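Side-chain contact in putative baseplate protein (Unidentified phage, PDB 2FSD), which probably recognises receptors on the surface of Lactococcus lactis cells through its head domain, as the receptor-binding protein of a phage: residues L51-I56 / P85-N90. Sequence-based numbering, arbitrary orientation.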
loop_
_atom_site.group_PDB
_atom_site.type_symbol
_atom_site.label_atom_id
_atom_site.label_comp_id
_atom_site.label_asym_id
_atom_site.label_seq_id
_atom_site.Cartn_x
_atom_site.Cartn_y
_atom_site.Cartn_z
ATOM N N LEU A 51 -0.318 16.073 -1.862
ATOM C CA LEU A 51 0.445 15.225 -0.947
ATOM C C LEU A 51 0.301 15.792 0.443
ATOM O O LEU A 51 0.839 16.854 0.748
ATOM C CB LEU A 51 1.929 15.191 -1.327
ATOM C CG LEU A 51 2.822 14.384 -0.390
ATOM C CD1 LEU A 51 2.429 12.893 -0.330
ATOM C CD2 LEU A 51 4.296 14.550 -0.784
ATOM N N GLN A 52 -0.443 15.087 1.281
ATOM C CA GLN A 52 -0.794 15.591 2.595
ATOM C C GLN A 52 -0.985 14.474 3.636
ATOM O O GLN A 52 -1.180 13.308 3.301
ATOM C CB GLN A 52 -2.052 16.462 2.485
ATOM C CG GLN A 52 -3.159 15.829 1.663
ATOM C CD GLN A 52 -4.450 16.609 1.674
ATOM O OE1 GLN A 52 -4.548 17.665 2.272
ATOM N NE2 GLN A 52 -5.453 16.080 1.007
ATOM N N ALA A 53 -0.905 14.863 4.901
ATOM C CA ALA A 53 -1.070 13.957 6.021
ATOM C C ALA A 53 -1.865 14.618 7.170
ATOM O O ALA A 53 -1.935 15.856 7.273
ATOM C CB ALA A 53 0.280 13.468 6.504
ATOM N N ARG A 54 -2.479 13.777 8.008
ATOM C CA ARG A 54 -3.258 14.221 9.176
ATOM C C ARG A 54 -3.115 13.200 10.316
ATOM O O ARG A 54 -2.797 12.031 10.081
ATOM C CB ARG A 54 -4.737 14.385 8.802
ATOM C CG ARG A 54 -5.532 13.103 8.935
ATOM C CD ARG A 54 -6.875 13.127 8.247
ATOM N NE ARG A 54 -7.770 14.147 8.770
ATOM C CZ ARG A 54 -9.078 14.221 8.521
ATOM N NH1 ARG A 54 -9.693 13.323 7.768
ATOM N NH2 ARG A 54 -9.775 15.211 9.047
ATOM N N ILE A 55 -3.347 13.647 11.546
ATOM C CA ILE A 55 -3.358 12.749 12.707
ATOM C C ILE A 55 -4.695 12.893 13.423
ATOM O O ILE A 55 -5.064 14.002 13.847
ATOM C CB ILE A 55 -2.202 13.031 13.682
ATOM C CG1 ILE A 55 -0.858 12.768 12.999
ATOM C CG2 ILE A 55 -2.323 12.154 14.959
ATOM C CD1 ILE A 55 0.336 13.314 13.745
ATOM N N ILE A 56 -5.436 11.789 13.517
ATOM C CA ILE A 56 -6.676 11.746 14.281
ATOM C C ILE A 56 -6.599 10.590 15.277
ATOM O O ILE A 56 -6.487 9.423 14.890
ATOM C CB ILE A 56 -7.910 11.519 13.400
ATOM C CG1 ILE A 56 -7.847 12.334 12.115
ATOM C CG2 ILE A 56 -9.206 11.833 14.200
ATOM C CD1 ILE A 56 -8.776 11.816 11.080
ATOM N N PRO A 85 7.487 19.345 11.049
ATOM C CA PRO A 85 7.767 19.074 12.472
ATOM C C PRO A 85 6.551 18.983 13.395
ATOM O O PRO A 85 6.694 18.547 14.531
ATOM C CB PRO A 85 8.624 20.271 12.905
ATOM C CG PRO A 85 9.220 20.781 11.699
ATOM C CD PRO A 85 8.299 20.468 10.549
ATOM N N ALA A 86 5.385 19.427 12.945
ATOM C CA ALA A 86 4.173 19.267 13.727
ATOM C C ALA A 86 3.856 17.781 13.960
ATOM O O ALA A 86 3.357 17.424 15.032
ATOM C CB ALA A 86 2.990 19.974 13.042
ATOM N N PHE A 87 4.161 16.928 12.974
ATOM C CA PHE A 87 3.832 15.493 13.046
ATOM C C PHE A 87 4.742 14.704 13.989
ATOM O O PHE A 87 4.412 13.584 14.368
ATOM C CB PHE A 87 3.824 14.843 11.649
ATOM C CG PHE A 87 2.696 15.316 10.777
ATOM C CD1 PHE A 87 1.566 14.536 10.596
ATOM C CD2 PHE A 87 2.751 16.569 10.163
ATOM C CE1 PHE A 87 0.507 14.990 9.805
ATOM C CE2 PHE A 87 1.703 17.025 9.371
ATOM C CZ PHE A 87 0.584 16.231 9.191
ATOM N N GLY A 88 5.889 15.277 14.351
ATOM C CA GLY A 88 6.741 14.708 15.389
ATOM C C GLY A 88 7.676 13.616 14.909
ATOM O O GLY A 88 7.998 13.529 13.725
ATOM N N THR A 89 8.099 12.777 15.853
ATOM C CA THR A 89 9.205 11.825 15.682
ATOM C C THR A 89 8.719 10.376 15.597
ATOM O O THR A 89 9.290 9.544 14.886
ATOM C CB THR A 89 10.203 11.989 16.880
ATOM O OG1 THR A 89 11.234 12.914 16.517
ATOM C CG2 THR A 89 10.847 10.665 17.313
ATOM N N ASN A 90 7.636 10.105 16.315
ATOM C CA ASN A 90 7.139 8.756 16.559
ATOM C C ASN A 90 6.332 8.138 15.397
ATOM O O ASN A 90 5.306 7.458 15.615
ATOM C CB ASN A 90 6.276 8.813 17.818
ATOM C CG ASN A 90 5.167 9.840 17.704
ATOM O OD1 ASN A 90 5.108 10.601 16.727
ATOM N ND2 ASN A 90 4.286 9.879 18.701
#
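Phe87 reaches from the loop after strand 77-82 onto strand 50-56 and sets its ring, rim first, between Ala53 and Ile55. At the far end of the ring, CZ of Phe87 lies 3.2 Å from Ala53 O, and Phe87 CE1 is 3.7 Å from Arg54 N. Both backbone atoms lie near the ring plane, so the Ala53-Arg54 peptide meets an edge of the ring; with a carbon facing the carbonyl oxygen, this is at most a CH···O contact. Methyl groups complete the grip: Ala53 CB sits 3.6 Å from Phe87 CE1, and Ile55 CD1 comes equally near Phe87 CD1, approaching obliquely. The ring gets there because CG of Phe87 is anti to its carbonyl carbon (chi1 -68°), which carries the ring nearer the strand than the sideward CB bond would suggest. The contact is small, 177 Å² over both segments, and Phe87 supplies about half. Beyond it, Ile34 and Ile60, from the strands flanking 50-56, also touch Phe87, while Phe83 packs on Ala53. A loop aromatic thus packs on side chains of three neighbouring antiparallel strands, plain hydrophobic packing of a connecting loop against the β-barrel of this lactophage receptor-binding head domain.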